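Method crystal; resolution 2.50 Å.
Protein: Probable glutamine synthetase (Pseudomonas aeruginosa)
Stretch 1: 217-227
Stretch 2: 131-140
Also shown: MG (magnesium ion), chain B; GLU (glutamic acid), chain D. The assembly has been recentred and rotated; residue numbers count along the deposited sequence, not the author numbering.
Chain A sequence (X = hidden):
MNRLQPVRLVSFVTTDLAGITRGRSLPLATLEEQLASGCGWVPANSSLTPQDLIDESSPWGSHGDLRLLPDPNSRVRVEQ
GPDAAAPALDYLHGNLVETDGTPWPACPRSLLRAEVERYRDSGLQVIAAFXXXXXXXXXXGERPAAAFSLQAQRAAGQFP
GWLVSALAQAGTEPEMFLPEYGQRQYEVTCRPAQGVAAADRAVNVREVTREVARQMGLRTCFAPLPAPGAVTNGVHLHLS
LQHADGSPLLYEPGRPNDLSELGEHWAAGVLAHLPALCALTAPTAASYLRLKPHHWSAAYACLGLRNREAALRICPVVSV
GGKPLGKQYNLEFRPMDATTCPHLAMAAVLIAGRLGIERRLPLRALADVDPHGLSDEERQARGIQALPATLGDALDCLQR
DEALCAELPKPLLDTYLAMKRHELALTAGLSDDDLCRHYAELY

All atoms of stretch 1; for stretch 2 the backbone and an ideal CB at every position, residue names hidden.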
# COMPACT_ATOMS: atom_id res chain seq x y z
N GLY A 217 -11.04 -14.30 -4.21
CA GLY A 217 -9.93 -14.00 -5.10
C GLY A 217 -9.29 -15.33 -5.41
O GLY A 217 -8.21 -15.37 -5.95
N LEU A 218 -9.94 -16.44 -5.05
CA LEU A 218 -9.45 -17.77 -5.36
C LEU A 218 -10.07 -18.28 -6.62
O LEU A 218 -10.96 -17.67 -7.21
CB LEU A 218 -9.68 -18.74 -4.20
CG LEU A 218 -9.10 -18.23 -2.86
CD1 LEU A 218 -9.60 -18.99 -1.64
CD2 LEU A 218 -7.57 -18.13 -2.79
N ARG A 219 -9.58 -19.42 -7.06
CA ARG A 219 -10.14 -20.11 -8.21
C ARG A 219 -10.41 -21.61 -7.90
O ARG A 219 -9.70 -22.26 -7.07
CB ARG A 219 -9.11 -20.03 -9.32
CG ARG A 219 -9.17 -18.76 -10.13
CD ARG A 219 -8.05 -18.76 -11.14
NE ARG A 219 -6.80 -18.75 -10.41
CZ ARG A 219 -5.85 -19.65 -10.54
NH1 ARG A 219 -6.00 -20.64 -11.46
NH2 ARG A 219 -4.74 -19.54 -9.77
N THR A 220 -11.42 -22.16 -8.57
CA THR A 220 -11.60 -23.58 -8.48
C THR A 220 -11.32 -24.29 -9.80
O THR A 220 -11.46 -23.73 -10.91
CB THR A 220 -13.03 -23.90 -8.07
OG1 THR A 220 -13.91 -23.22 -8.95
CG2 THR A 220 -13.32 -23.43 -6.67
N CYS A 221 -10.98 -25.56 -9.71
CA CYS A 221 -10.96 -26.36 -10.91
C CYS A 221 -11.66 -27.66 -10.60
O CYS A 221 -11.26 -28.35 -9.64
CB CYS A 221 -9.50 -26.59 -11.40
SG CYS A 221 -9.38 -27.75 -12.78
N PHE A 222 -12.68 -28.00 -11.42
CA PHE A 222 -13.40 -29.27 -11.37
C PHE A 222 -13.05 -30.21 -12.54
O PHE A 222 -13.67 -31.28 -12.72
CB PHE A 222 -14.90 -29.04 -11.43
CG PHE A 222 -15.49 -28.42 -10.19
CD1 PHE A 222 -16.40 -29.11 -9.43
CD2 PHE A 222 -15.18 -27.13 -9.81
CE1 PHE A 222 -16.94 -28.56 -8.30
CE2 PHE A 222 -15.74 -26.57 -8.68
CZ PHE A 222 -16.62 -27.28 -7.93
N ALA A 223 -12.12 -29.81 -13.39
CA ALA A 223 -11.81 -30.65 -14.58
C ALA A 223 -11.45 -32.04 -14.09
O ALA A 223 -10.90 -32.17 -12.98
CB ALA A 223 -10.63 -30.08 -15.36
N PRO A 224 -11.78 -33.08 -14.88
CA PRO A 224 -11.39 -34.42 -14.43
C PRO A 224 -9.90 -34.49 -14.05
O PRO A 224 -9.59 -35.11 -13.02
CB PRO A 224 -11.72 -35.36 -15.62
CG PRO A 224 -12.59 -34.58 -16.54
CD PRO A 224 -12.52 -33.11 -16.16
N LEU A 225 -9.00 -33.89 -14.84
CA LEU A 225 -7.58 -33.84 -14.45
C LEU A 225 -7.10 -32.39 -14.30
O LEU A 225 -6.93 -31.65 -15.30
CB LEU A 225 -6.69 -34.66 -15.40
CG LEU A 225 -5.23 -34.76 -14.91
CD1 LEU A 225 -5.08 -35.69 -13.70
CD2 LEU A 225 -4.30 -35.20 -16.03
N PRO A 226 -6.91 -31.96 -13.05
CA PRO A 226 -6.62 -30.53 -12.75
C PRO A 226 -5.30 -30.01 -13.38
O PRO A 226 -5.20 -28.84 -13.76
CB PRO A 226 -6.49 -30.50 -11.23
CG PRO A 226 -6.41 -31.92 -10.78
CD PRO A 226 -7.07 -32.78 -11.84
N ALA A 227 -4.30 -30.87 -13.44
CA ALA A 227 -3.01 -30.55 -14.07
C ALA A 227 -2.21 -31.83 -14.30
O ALA A 227 -2.42 -32.85 -13.64
CB ALA A 227 -2.21 -29.57 -13.21
N UNK A 131 -21.32 -36.31 -5.32
CA UNK A 131 -20.19 -35.92 -4.50
C UNK A 131 -19.24 -35.27 -5.47
O UNK A 131 -19.01 -35.81 -6.56
CB UNK A 131 -19.56 -37.09 -3.75
N UNK A 132 -18.68 -34.13 -5.06
CA UNK A 132 -17.88 -33.32 -5.93
C UNK A 132 -16.51 -33.10 -5.40
O UNK A 132 -16.35 -32.78 -4.21
CB UNK A 132 -18.56 -31.97 -6.18
N UNK A 133 -15.48 -33.29 -6.25
CA UNK A 133 -14.13 -32.97 -5.86
C UNK A 133 -13.60 -31.82 -6.75
O UNK A 133 -13.99 -31.68 -7.92
CB UNK A 133 -13.24 -34.21 -5.96
N UNK A 134 -12.76 -30.96 -6.17
CA UNK A 134 -12.24 -29.82 -6.90
C UNK A 134 -10.87 -29.38 -6.36
O UNK A 134 -10.45 -29.74 -5.22
CB UNK A 134 -13.23 -28.66 -6.83
N UNK A 135 -10.21 -28.56 -7.16
CA UNK A 135 -8.94 -27.96 -6.81
C UNK A 135 -9.29 -26.60 -6.37
O UNK A 135 -10.13 -25.94 -7.01
CB UNK A 135 -7.93 -27.96 -7.96
N UNK A 136 -8.63 -26.15 -5.30
CA UNK A 136 -8.69 -24.77 -4.81
C UNK A 136 -7.36 -24.11 -5.05
O UNK A 136 -6.38 -24.45 -4.39
CB UNK A 136 -9.06 -24.71 -3.33
N UNK A 137 -7.34 -23.17 -5.99
CA UNK A 137 -6.14 -22.44 -6.40
C UNK A 137 -6.14 -21.03 -5.88
O UNK A 137 -7.18 -20.32 -5.85
CB UNK A 137 -6.01 -22.42 -7.92
N UNK A 138 -4.94 -20.65 -5.44
CA UNK A 138 -4.57 -19.28 -5.14
C UNK A 138 -4.32 -19.10 -3.67
O UNK A 138 -4.21 -17.97 -3.19
CB UNK A 138 -5.66 -18.31 -5.61
N UNK A 139 -4.30 -20.19 -2.91
CA UNK A 139 -4.34 -20.02 -1.47
C UNK A 139 -3.00 -19.45 -1.07
O UNK A 139 -1.99 -19.75 -1.68
CB UNK A 139 -4.64 -21.33 -0.74
N UNK A 140 -3.01 -18.59 -0.04
CA UNK A 140 -1.69 -18.14 0.42
C UNK A 140 -0.96 -19.30 1.11
O UNK A 140 -1.41 -20.45 1.08
CB UNK A 140 -1.82 -16.95 1.37
MG MG B . -13.72 -38.52 -2.53
N GLU D . -10.46 -38.63 -6.91
CA GLU D . -11.11 -39.97 -7.23
C GLU D . -11.93 -40.02 -8.54
O GLU D . -11.53 -39.52 -9.58
CB GLU D . -11.99 -40.42 -6.07
CG GLU D . -11.20 -40.82 -4.85
CD GLU D . -12.09 -41.04 -3.67
OE1 GLU D . -12.15 -42.21 -3.24
OE2 GLU D . -12.72 -40.07 -3.18
OXT GLU D . -13.05 -40.56 -8.60

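Stretch 2 pairs antiparallel with the short strand 219-221. Four backbone hydrogen bonds set the register. They lie at positions 135 and 137, so position 136 falls between the bonded pairs.

Position 131 has nothing of stretch 1 within 5.5 Å of its ideal CB. Stretch 1 sets no limit here. The residue is Glu131, which makes no contact with stretch 1.

Position 132 points its CB toward stretch 1, with the ideal CB 4.3 Å from Phe222 CE1. Many side chains would suit. The residue is His132. Its CB lies at the edge of the Phe222 ring, near the ring plane.

Position 133 points away from stretch 1. The magnesium ion and the bound glutamic acid lie on that side, so an acidic or other metal-binding side chain would suit. The residue is Glu133. Its OE2 binds MG at 2.2 Å, and its OE1 accepts a hydrogen bond from N of the bound GLU at 2.8 Å. This fits the name of a glutamine synthetase.

Position 134 points toward stretch 1. The ideal CB is 3.8 Å from Phe222 CE2 and 4.9 Å from Thr220 CB. An apolar side chain, aliphatic or aromatic, would suit. The residue is Phe134. Its CB sits over the face of the Phe222 ring, 3.6 Å from the centroid, in a CH-pi contact. With chi1 in p, the end of the side chain leads away. The two rings are near parallel but slid apart and barely overlap. Phe134 CD2 is 4.0 Å from Thr220 CG2.

Position 135 shares a sheet face with Cys221, and Pro226 closes in: the ideal CB is 4.4 Å from Pro226 CB. Small side chains such as Ala, Ser or Cys would suit. The residue is Ser135. Its OG packs 3.2 Å from Pro226 CB. Its backbone bonds Cys221 both ways: Ser135 N to Cys221 O at 2.7 Å, and Cys221 N to Ser135 O at 2.9 Å.

Position 136 shares the other face with Thr220, and Leu218 is near. A branched aliphatic side chain would suit. The residue is Leu136. Its CD1 is 4.2 Å from both Leu218 CB and Thr220 CG2.

Position 137 lies on the face of Arg219, its ideal CB 3.7 Å from Arg219 NH2. An acid could meet the charge; an aliphatic chain could pack on it. The residue is Leu137. Its CB lies over one face of the guanidinium, and its CD1 is 3.5 Å from Arg219 NH1.

Position 138 has phi/psi of 114/8. A CB would be jammed against the preceding carbonyl O and tight against Leu218 CD2, at 3.4 Å. Glycine is called for, and the residue is Gly138.

Position 139 points sideways, with Leu218 CD2 4.8 Å from the ideal CB. An apolar side chain would suit. The residue is Leu139. Its end comes nearer, with CD2 3.5 Å from Leu218 CD1.

Position 140 has open space around its CB. Its phi of -70° allows proline among others. The residue is Pro140.

Stretch 2 (131-140) EHEFSLLGLP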
# COMPACT_ATOMS: atom_id res chain seq x y z
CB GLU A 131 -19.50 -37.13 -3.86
CG GLU A 131 -20.27 -37.90 -2.76
CD GLU A 131 -19.41 -39.02 -2.10
OE1 GLU A 131 -19.85 -39.52 -1.05
OE2 GLU A 131 -18.30 -39.39 -2.60
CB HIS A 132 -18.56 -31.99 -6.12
CG HIS A 132 -19.81 -32.06 -7.00
ND1 HIS A 132 -21.08 -31.91 -6.49
CD2 HIS A 132 -19.96 -32.16 -8.39
CE1 HIS A 132 -21.97 -31.95 -7.50
NE2 HIS A 132 -21.28 -32.11 -8.66
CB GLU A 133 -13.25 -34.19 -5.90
CG GLU A 133 -13.50 -35.21 -4.80
CD GLU A 133 -12.87 -36.57 -5.12
OE1 GLU A 133 -12.43 -36.78 -6.29
OE2 GLU A 133 -12.84 -37.44 -4.20
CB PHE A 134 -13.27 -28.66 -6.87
CG PHE A 134 -13.56 -28.12 -5.46
CD1 PHE A 134 -14.58 -28.68 -4.66
CD2 PHE A 134 -12.85 -27.01 -4.97
CE1 PHE A 134 -14.83 -28.19 -3.41
CE2 PHE A 134 -13.13 -26.52 -3.71
CZ PHE A 134 -14.10 -27.11 -2.93
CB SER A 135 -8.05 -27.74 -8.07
OG SER A 135 -7.48 -28.95 -8.56
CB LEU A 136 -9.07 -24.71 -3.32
CG LEU A 136 -9.41 -23.31 -2.79
CD1 LEU A 136 -10.60 -22.75 -3.52
CD2 LEU A 136 -9.70 -23.29 -1.30
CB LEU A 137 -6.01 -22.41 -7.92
CG LEU A 137 -6.26 -23.81 -8.50
CD1 LEU A 137 -6.33 -23.78 -10.02
CD2 LEU A 137 -5.15 -24.71 -7.96
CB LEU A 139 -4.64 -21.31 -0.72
CG LEU A 139 -6.01 -21.95 -0.86
CD1 LEU A 139 -6.04 -23.35 -0.16
CD2 LEU A 139 -7.02 -20.99 -0.29
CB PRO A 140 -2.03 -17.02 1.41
CG PRO A 140 -3.45 -17.30 1.88
CD PRO A 140 -4.13 -18.09 0.80
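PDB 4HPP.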